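Short chain dehydrogenase (A0QTM2 homolog) (Mycobacterium thermoresistibile, PDB 3SC4) is a short-chain dehydrogenase that probably catalyses an oxidation or reduction using a nicotinamide cofactor held by its Rossmann fold. Local coordinates at residues E59-E62 with Q66-P69; L178-E183 with I189-L194; L268-D271 with S276-P279. All coordinates share one frame; numbering follows the deposited sequence.

Contact 1 of 3, residues E59-E62 with Q66-P69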
ATOM      1  N   GLU B  59      31.445   8.120  11.431  1.00 35.00           N
ATOM      2  CA  GLU B  59      31.849   7.633  10.102  1.00 35.40           C
ATOM      3  C   GLU B  59      31.520   8.663   9.013  1.00 35.80           C
ATOM      4  O   GLU B  59      32.338   8.890   8.107  1.00 36.40           O
ATOM      5  CB  GLU B  59      31.247   6.251   9.780  1.00 34.20           C
ATOM      6  CG  GLU B  59      31.840   5.084  10.599  1.00 34.77           C
ATOM      7  CD  GLU B  59      31.412   3.700  10.073  1.00 35.46           C
ATOM      8  OE1 GLU B  59      30.802   2.913  10.838  1.00 35.37           O
ATOM      9  OE2 GLU B  59      31.671   3.399   8.891  1.00 34.77           O
ATOM     10  N   ILE B  60      30.359   9.311   9.119  1.00 35.64           N
ATOM     11  CA  ILE B  60      30.006  10.382   8.178  1.00 36.19           C
ATOM     12  C   ILE B  60      31.067  11.492   8.179  1.00 37.82           C
ATOM     13  O   ILE B  60      31.453  11.987   7.122  1.00 37.56           O
ATOM     14  CB  ILE B  60      28.605  10.978   8.497  1.00 35.90           C
ATOM     15  CG1 ILE B  60      27.508   9.992   8.079  1.00 34.96           C
ATOM     16  CG2 ILE B  60      28.393  12.346   7.817  1.00 35.27           C
ATOM     17  CD1 ILE B  60      26.207  10.155   8.852  1.00 34.28           C
ATOM     18  N   GLU B  61      31.534  11.874   9.367  1.00 39.54           N
ATOM     19  CA  GLU B  61      32.515  12.966   9.500  1.00 41.71           C
ATOM     20  C   GLU B  61      33.876  12.550   8.978  1.00 42.08           C
ATOM     21  O   GLU B  61      34.494  13.280   8.209  1.00 42.78           O
ATOM     22  CB  GLU B  61      32.605  13.458  10.950  1.00 43.09           C
ATOM     23  CG  GLU B  61      31.302  14.156  11.439  1.00 44.81           C
ATOM     24  CD  GLU B  61      31.288  14.505  12.944  1.00 48.05           C
ATOM     25  OE1 GLU B  61      32.093  13.945  13.737  1.00 47.78           O
ATOM     26  OE2 GLU B  61      30.448  15.357  13.318  1.00 50.35           O
ATOM     27  N   GLU B  62      34.314  11.355   9.359  1.00 42.15           N
ATOM     28  CA  GLU B  62      35.568  10.775   8.858  1.00 42.84           C
ATOM     29  C   GLU B  62      35.577  10.604   7.323  1.00 41.71           C
ATOM     30  O   GLU B  62      36.642  10.543   6.702  1.00 42.40           O
ATOM     31  CB  GLU B  62      35.861   9.420   9.560  1.00 43.11           C
ATOM     32  CG  GLU B  62      36.413   9.530  11.015  1.00 46.11           C
ATOM     33  CD  GLU B  62      36.356   8.191  11.835  1.00 49.40           C
ATOM     34  OE1 GLU B  62      35.688   7.201  11.387  1.00 49.49           O
ATOM     35  OE2 GLU B  62      36.966   8.146  12.950  1.00 50.15           O
ATOM     36  N   GLN B  66      29.355  16.514   7.285  1.00 39.47           N
ATOM     37  CA  GLN B  66      28.895  16.970   8.591  1.00 40.14           C
ATOM     38  C   GLN B  66      27.683  16.099   8.949  1.00 37.94           C
ATOM     39  O   GLN B  66      26.847  15.806   8.092  1.00 37.15           O
ATOM     40  CB  GLN B  66      28.562  18.471   8.540  1.00 41.75           C
ATOM     41  CG  GLN B  66      29.608  19.431   9.162  1.00 46.76           C
ATOM     42  CD  GLN B  66      31.092  19.153   8.757  1.00 52.51           C
ATOM     43  OE1 GLN B  66      31.495  19.346   7.591  1.00 54.28           O
ATOM     44  NE2 GLN B  66      31.907  18.728   9.742  1.00 53.57           N
ATOM     45  N   ALA B  67      27.613  15.655  10.200  1.00 36.89           N
ATOM     46  CA  ALA B  67      26.581  14.719  10.631  1.00 35.19           C
ATOM     47  C   ALA B  67      25.706  15.322  11.712  1.00 35.06           C
ATOM     48  O   ALA B  67      26.177  16.060  12.564  1.00 36.08           O
ATOM     49  CB  ALA B  67      27.197  13.417  11.126  1.00 34.57           C
ATOM     50  N   LEU B  68      24.419  14.993  11.661  1.00 33.67           N
ATOM     51  CA  LEU B  68      23.468  15.417  12.676  1.00 33.42           C
ATOM     52  C   LEU B  68      22.631  14.197  13.057  1.00 31.84           C
ATOM     53  O   LEU B  68      21.587  13.947  12.467  1.00 30.90           O
ATOM     54  CB  LEU B  68      22.591  16.560  12.157  1.00 33.37           C
ATOM     55  CG  LEU B  68      21.643  17.139  13.204  1.00 33.65           C
ATOM     56  CD1 LEU B  68      22.417  17.839  14.329  1.00 34.07           C
ATOM     57  CD2 LEU B  68      20.642  18.081  12.538  1.00 31.89           C
ATOM     58  N   PRO B  69      23.107  13.416  14.028  1.00 31.15           N
ATOM     59  CA  PRO B  69      22.305  12.291  14.473  1.00 30.01           C
ATOM     60  C   PRO B  69      21.155  12.801  15.297  1.00 29.98           C
ATOM     61  O   PRO B  69      21.356  13.645  16.141  1.00 31.31           O
ATOM     62  CB  PRO B  69      23.271  11.506  15.356  1.00 30.91           C
ATOM     63  CG  PRO B  69      24.207  12.569  15.923  1.00 31.90           C
ATOM     64  CD  PRO B  69      24.338  13.584  14.822  1.00 32.10           C
TER

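Contact 2 of 3, residues L178-E183 with I189-L194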
ATOM      1  N   LEU B 178       6.067   7.106  -6.164  1.00 17.94           N
ATOM      2  CA  LEU B 178       5.563   7.390  -7.503  1.00 18.56           C
ATOM      3  C   LEU B 178       4.446   8.424  -7.497  1.00 18.60           C
ATOM      4  O   LEU B 178       4.313   9.215  -8.417  1.00 19.88           O
ATOM      5  CB  LEU B 178       5.067   6.109  -8.179  1.00 18.32           C
ATOM      6  CG  LEU B 178       6.125   5.021  -8.369  1.00 19.39           C
ATOM      7  CD1 LEU B 178       5.531   3.792  -9.066  1.00 18.63           C
ATOM      8  CD2 LEU B 178       7.312   5.559  -9.187  1.00 20.61           C
ATOM      9  N   GLY B 179       3.624   8.413  -6.475  1.00 18.52           N
ATOM     10  CA  GLY B 179       2.588   9.421  -6.361  1.00 19.56           C
ATOM     11  C   GLY B 179       3.197  10.796  -6.162  1.00 20.60           C
ATOM     12  O   GLY B 179       2.848  11.744  -6.864  1.00 21.22           O
ATOM     13  N   ILE B 180       4.113  10.890  -5.196  1.00 20.57           N
ATOM     14  CA  ILE B 180       4.859  12.106  -4.956  1.00 21.06           C
ATOM     15  C   ILE B 180       5.523  12.611  -6.236  1.00 21.17           C
ATOM     16  O   ILE B 180       5.569  13.791  -6.460  1.00 21.53           O
ATOM     17  CB  ILE B 180       5.984  11.886  -3.936  1.00 20.82           C
ATOM     18  CG1 ILE B 180       5.439  11.694  -2.538  1.00 20.86           C
ATOM     19  CG2 ILE B 180       6.909  13.087  -3.911  1.00 21.81           C
ATOM     20  CD1 ILE B 180       6.562  11.311  -1.576  1.00 18.80           C
ATOM     21  N   ALA B 181       6.049  11.719  -7.063  1.00 20.76           N
ATOM     22  CA  ALA B 181       6.705  12.160  -8.292  1.00 21.75           C
ATOM     23  C   ALA B 181       5.710  12.964  -9.131  1.00 22.95           C
ATOM     24  O   ALA B 181       6.058  14.040  -9.620  1.00 24.32           O
ATOM     25  CB  ALA B 181       7.282  10.999  -9.087  1.00 20.89           C
ATOM     26  N   GLU B 182       4.469  12.480  -9.247  1.00 22.60           N
ATOM     27  CA  GLU B 182       3.444  13.231  -9.968  1.00 23.53           C
ATOM     28  C   GLU B 182       3.031  14.537  -9.288  1.00 23.68           C
ATOM     29  O   GLU B 182       2.910  15.585  -9.962  1.00 24.38           O
ATOM     30  CB  GLU B 182       2.204  12.369 -10.268  1.00 23.07           C
ATOM     31  CG  GLU B 182       2.499  11.152 -11.157  1.00 23.89           C
ATOM     32  CD  GLU B 182       3.361  11.505 -12.372  1.00 27.36           C
ATOM     33  OE1 GLU B 182       2.932  12.399 -13.141  1.00 30.60           O
ATOM     34  OE2 GLU B 182       4.468  10.909 -12.543  1.00 27.12           O
ATOM     35  N   GLU B 183       2.827  14.484  -7.972  1.00 22.63           N
ATOM     36  CA  GLU B 183       2.260  15.624  -7.241  1.00 22.52           C
ATOM     37  C   GLU B 183       3.271  16.751  -7.056  1.00 23.95           C
ATOM     38  O   GLU B 183       2.867  17.906  -6.902  1.00 25.05           O
ATOM     39  CB  GLU B 183       1.663  15.192  -5.899  1.00 21.44           C
ATOM     40  CG  GLU B 183       0.416  14.313  -6.064  1.00 19.84           C
ATOM     41  CD  GLU B 183      -0.227  13.894  -4.759  1.00 18.35           C
ATOM     42  OE1 GLU B 183       0.454  13.831  -3.698  1.00 16.47           O
ATOM     43  OE2 GLU B 183      -1.436  13.615  -4.801  1.00 15.71           O
ATOM     44  N   ILE B 189      10.618  18.589  -7.680  1.00 27.65           N
ATOM     45  CA  ILE B 189      11.304  17.646  -6.795  1.00 25.77           C
ATOM     46  C   ILE B 189      11.230  16.250  -7.400  1.00 24.48           C
ATOM     47  O   ILE B 189      10.140  15.739  -7.637  1.00 24.30           O
ATOM     48  CB  ILE B 189      10.688  17.595  -5.387  1.00 25.34           C
ATOM     49  CG1 ILE B 189      10.732  18.975  -4.716  1.00 26.24           C
ATOM     50  CG2 ILE B 189      11.438  16.571  -4.521  1.00 21.57           C
ATOM     51  CD1 ILE B 189       9.668  19.127  -3.650  1.00 27.35           C
ATOM     52  N   ALA B 190      12.389  15.646  -7.649  1.00 23.16           N
ATOM     53  CA  ALA B 190      12.458  14.284  -8.152  1.00 21.84           C
ATOM     54  C   ALA B 190      12.002  13.363  -7.050  1.00 20.42           C
ATOM     55  O   ALA B 190      12.271  13.646  -5.893  1.00 20.52           O
ATOM     56  CB  ALA B 190      13.867  13.928  -8.576  1.00 21.26           C
ATOM     57  N   SER B 191      11.291  12.290  -7.411  1.00 19.39           N
ATOM     58  CA  SER B 191      11.023  11.178  -6.502  1.00 18.27           C
ATOM     59  C   SER B 191      11.133   9.873  -7.261  1.00 17.81           C
ATOM     60  O   SER B 191      10.372   9.618  -8.199  1.00 18.04           O
ATOM     61  CB  SER B 191       9.625  11.283  -5.876  1.00 18.48           C
ATOM     62  OG  SER B 191       9.416  10.271  -4.895  1.00 17.30           O
ATOM     63  N   ASN B 192      12.069   9.039  -6.843  1.00 17.46           N
ATOM     64  CA  ASN B 192      12.341   7.766  -7.506  1.00 17.75           C
ATOM     65  C   ASN B 192      12.447   6.649  -6.469  1.00 16.80           C
ATOM     66  O   ASN B 192      12.621   6.905  -5.279  1.00 16.70           O
ATOM     67  CB  ASN B 192      13.661   7.837  -8.307  1.00 18.46           C
ATOM     68  CG  ASN B 192      13.599   8.818  -9.467  1.00 18.95           C
ATOM     69  OD1 ASN B 192      12.930   8.562 -10.472  1.00 20.51           O
ATOM     70  ND2 ASN B 192      14.293   9.944  -9.332  1.00 15.98           N
ATOM     71  N   THR B 193      12.357   5.410  -6.919  1.00 16.64           N
ATOM     72  CA  THR B 193      12.677   4.294  -6.030  1.00 16.32           C
ATOM     73  C   THR B 193      13.916   3.585  -6.547  1.00 16.43           C
ATOM     74  O   THR B 193      14.226   3.645  -7.740  1.00 16.80           O
ATOM     75  CB  THR B 193      11.522   3.285  -5.935  1.00 15.98           C
ATOM     76  OG1 THR B 193      11.350   2.668  -7.208  1.00 16.57           O
ATOM     77  CG2 THR B 193      10.213   3.963  -5.519  1.00 14.55           C
ATOM     78  N   LEU B 194      14.598   2.877  -5.649  1.00 16.11           N
ATOM     79  CA  LEU B 194      15.852   2.202  -5.993  1.00 16.06           C
ATOM     80  C   LEU B 194      15.965   0.927  -5.209  1.00 15.89           C
ATOM     81  O   LEU B 194      15.812   0.952  -3.971  1.00 16.17           O
ATOM     82  CB  LEU B 194      17.041   3.121  -5.683  1.00 16.07           C
ATOM     83  CG  LEU B 194      18.448   2.663  -6.056  1.00 16.09           C
ATOM     84  CD1 LEU B 194      18.535   2.480  -7.566  1.00 13.02           C
ATOM     85  CD2 LEU B 194      19.563   3.638  -5.520  1.00 15.12           C
TER
HETATM   86  O   HOH W   1       8.605  14.747  -9.489  1.00  9.68           O

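Contact 3 of 3, residues L268-D271 with S276-P279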
ATOM      1  N   LEU B 268      25.293 -15.703  -8.555  1.00 36.85           N
ATOM      2  CA  LEU B 268      24.654 -14.768  -7.650  1.00 33.97           C
ATOM      3  C   LEU B 268      23.179 -15.086  -7.466  1.00 32.94           C
ATOM      4  O   LEU B 268      22.515 -15.584  -8.379  1.00 33.32           O
ATOM      5  CB  LEU B 268      24.830 -13.353  -8.160  1.00 33.43           C
ATOM      6  CG  LEU B 268      26.249 -12.809  -8.071  1.00 32.52           C
ATOM      7  CD1 LEU B 268      26.403 -11.528  -8.873  1.00 30.40           C
ATOM      8  CD2 LEU B 268      26.608 -12.575  -6.611  1.00 31.34           C
ATOM      9  N   GLY B 269      22.675 -14.814  -6.267  1.00 31.08           N
ATOM     10  CA  GLY B 269      21.256 -14.989  -5.947  1.00 30.09           C
ATOM     11  C   GLY B 269      20.459 -13.741  -6.318  1.00 28.82           C
ATOM     12  O   GLY B 269      21.039 -12.688  -6.639  1.00 29.25           O
ATOM     13  N   VAL B 270      19.134 -13.844  -6.278  1.00 27.13           N
ATOM     14  CA  VAL B 270      18.277 -12.719  -6.660  1.00 25.49           C
ATOM     15  C   VAL B 270      17.529 -12.136  -5.485  1.00 23.58           C
ATOM     16  O   VAL B 270      17.073 -12.851  -4.603  1.00 23.52           O
ATOM     17  CB  VAL B 270      17.254 -13.088  -7.810  1.00 25.90           C
ATOM     18  CG1 VAL B 270      17.982 -13.306  -9.105  1.00 26.73           C
ATOM     19  CG2 VAL B 270      16.370 -14.313  -7.443  1.00 24.77           C
ATOM     20  N   ASP B 271      17.374 -10.823  -5.490  1.00 22.27           N
ATOM     21  CA  ASP B 271      16.553 -10.139  -4.483  1.00 21.08           C
ATOM     22  C   ASP B 271      15.095 -10.531  -4.740  1.00 20.71           C
ATOM     23  O   ASP B 271      14.753 -11.048  -5.802  1.00 21.29           O
ATOM     24  CB  ASP B 271      16.765  -8.624  -4.627  1.00 20.67           C
ATOM     25  CG  ASP B 271      16.289  -7.808  -3.424  1.00 20.62           C
ATOM     26  OD1 ASP B 271      15.874  -8.366  -2.401  1.00 22.38           O
ATOM     27  OD2 ASP B 271      16.364  -6.563  -3.503  1.00 21.63           O
ATOM     28  N   SER B 276      16.600 -11.552 -12.299  1.00 29.72           N
ATOM     29  CA  SER B 276      17.999 -11.882 -12.600  1.00 29.55           C
ATOM     30  C   SER B 276      18.966 -11.089 -11.766  1.00 27.48           C
ATOM     31  O   SER B 276      18.744  -9.930 -11.507  1.00 27.43           O
ATOM     32  CB  SER B 276      18.324 -11.581 -14.078  1.00 30.75           C
ATOM     33  OG  SER B 276      17.414 -12.231 -14.949  1.00 32.58           O
ATOM     34  N   PRO B 277      20.087 -11.694 -11.394  1.00 27.13           N
ATOM     35  CA  PRO B 277      21.070 -10.960 -10.600  1.00 26.09           C
ATOM     36  C   PRO B 277      21.780  -9.836 -11.355  1.00 25.54           C
ATOM     37  O   PRO B 277      22.296  -8.930 -10.721  1.00 24.33           O
ATOM     38  CB  PRO B 277      22.052 -12.047 -10.177  1.00 26.93           C
ATOM     39  CG  PRO B 277      21.916 -13.082 -11.235  1.00 27.93           C
ATOM     40  CD  PRO B 277      20.524 -13.071 -11.695  1.00 27.56           C
ATOM     41  N   ASN B 278      21.782  -9.881 -12.685  1.00 26.43           N
ATOM     42  CA  ASN B 278      22.410  -8.834 -13.500  1.00 26.84           C
ATOM     43  C   ASN B 278      21.445  -8.238 -14.503  1.00 27.75           C
ATOM     44  O   ASN B 278      20.433  -8.853 -14.837  1.00 28.35           O
ATOM     45  CB  ASN B 278      23.628  -9.374 -14.224  1.00 27.19           C
ATOM     46  CG  ASN B 278      24.739  -9.755 -13.276  1.00 26.39           C
ATOM     47  OD1 ASN B 278      24.977  -9.089 -12.282  1.00 24.55           O
ATOM     48  ND2 ASN B 278      25.434 -10.824 -13.590  1.00 25.58           N
ATOM     49  N   PRO B 279      21.740  -7.024 -14.978  1.00 28.80           N
ATOM     50  CA  PRO B 279      20.875  -6.469 -16.015  1.00 30.07           C
ATOM     51  C   PRO B 279      20.824  -7.356 -17.266  1.00 31.76           C
ATOM     52  O   PRO B 279      21.741  -8.173 -17.491  1.00 32.05           O
ATOM     53  CB  PRO B 279      21.507  -5.101 -16.323  1.00 29.98           C
ATOM     54  CG  PRO B 279      22.265  -4.763 -15.040  1.00 29.29           C
ATOM     55  CD  PRO B 279      22.773  -6.069 -14.538  1.00 28.74           C
TER

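Contact 1 of 3, residues E59-E62 with Q66-P69
The backbone oxygen of Q66 lies 3.8 Å from I60 CG2, a methyl group resting beside a strand start whose backbone is already hydrogen-bonded to A34 and V36. Most of the grip is apolar. I60 CG2 meets A67 CB at 3.7 Å, and I60 CB stands behind it at 3.9 Å from the same A67 CB. The other branch of the isoleucine, nearly extended, brings CD1 to 4.1 Å from A67 CB, so the alanine methyl touches CB, CG2 and, more distantly, CD1. With CG2 anti to the backbone N and CG1 beside it (chi1 -74°), both branches can share this one methyl. E61 closes the outer side more loosely: its CG passes 4.2 Å from A67 N, while the chain beyond runs extended on the exposed surface. This is the helix-to-strand half of a right-handed beta-alpha-beta crossover of the Rossmann fold, made of strand 35-40, helix 53-63 and strand 66-71. I60 also packs on V36 and L38 of strand 35-40 and on A30 of helix 20-30. L68 points to the other face of the sheet, against helix 77-91, at the outermost strand 66-71.

Contact 2 of 3, residues L178-E183 with I189-L194
S191 and A181 meet where the end of helix 164-183 packs on strand 190-195, their CA atoms 4.8 Å apart. A181 CB stands 3.5 Å from S191 O and 4.0 Å from S191 CB, a close approach that small residues on both elements allow. I180 supplies the second half of this shell: its CG2 touches S191 CB at 3.8 Å and lies 3.9 Å from S191 OG, the methyl lying alongside the serine. CG2 is the isoleucine branch anti to the backbone N (chi1 -71°), which directs it at the strand; I180 also packs on I147 of strand 146-149 and on I109 of the second subunit.

The next shell is polar. S191 OG, also anti to its own backbone N at -174°, reaches past I180 to the backbone oxygen of A177, one turn earlier in the helix, where it makes a hydrogen bond. A serine hydroxyl buried between apolar groups thus has a partner in the helix it packs against. At the other end of the contact a water bridges the backbones, donating to A181 O and to I189 O, each 2.6 Å away. It links the last turn of the helix to the residue just ahead of the strand.

Further out, S191 N is hydrogen-bonded to T239 OG1, while N192, turned to the opposite face, bonds to Y238 O and N241 N. E183 bonds to T164 and I109 of the second subunit, so this helix end also lies at the dimer interface. Within the Rossmann sheet, strand 190-195 runs between strands 146-149 and 242-244, with helix 164-183 across one face and helix 222-232 across the other.

Contact 3 of 3, residues L268-D271 with S276-P279
L268 and V270 grip the ring of P277 in an irregular loop-to-loop contact, part of the C-terminal tail that follows helix 245-252 of this Rossmann-fold enzyme; neither segment forms helix or strand. The tight part is the proline. Its CB lies against L268 CB and G269 O, each 3.7 Å away, and its CG comes 3.8 Å from L268 O, so the ring lies along the extended L268-G269 backbone. From the other end of the ring V270 closes in: CG1 sits 3.5 Å from P277 N and 3.6 Å from P277 CD, lying against the S276-P277 peptide link. That methyl is anti to the carbonyl carbon (chi1 -69°), the rotation that brings it to the proline.

The looser side belongs to the surface. V270 is exposed despite its contact with the ring, and S276 turns its side chain away from the first segment. L268 CD1 approaches N278 OD1 only at 4.4 Å, and that oxygen is hydrogen-bonded to R219.

Two arginines from outside the segments hold the loop. R197 NH1 takes the backbone oxygen of S276, and the backbone of D271 is also bonded to R197, tying both segments to one residue. P277 O and N278 OD1, two acceptors, lie 3.1 Å apart; R219 probably relieves their repulsion, NH2 hydrogen-bonding to N278 OD1 and NH1 more weakly to P277 O.

How the contacts relate
From the N terminus, contact 1 closes the short turn at residues 64-65, between helix 53-63 and the edge strand 66-71. Contact 2 then closes the 184-188 loop between helix 164-183 and strand 190-195, and contact 3 closes residues 272-275 in the C-terminal tail. The three follow in series; none nests in or crosses another. Contacts 1 and 2 reach the same parallel sheet, their centres 27 Å apart. Contact 3 lies outside the sheet, on the other side of the chain's centre from contact 1, yet its nearest atoms come within about 8 Å of contact 2, and R197, just beyond strand 190-195, binds the tail.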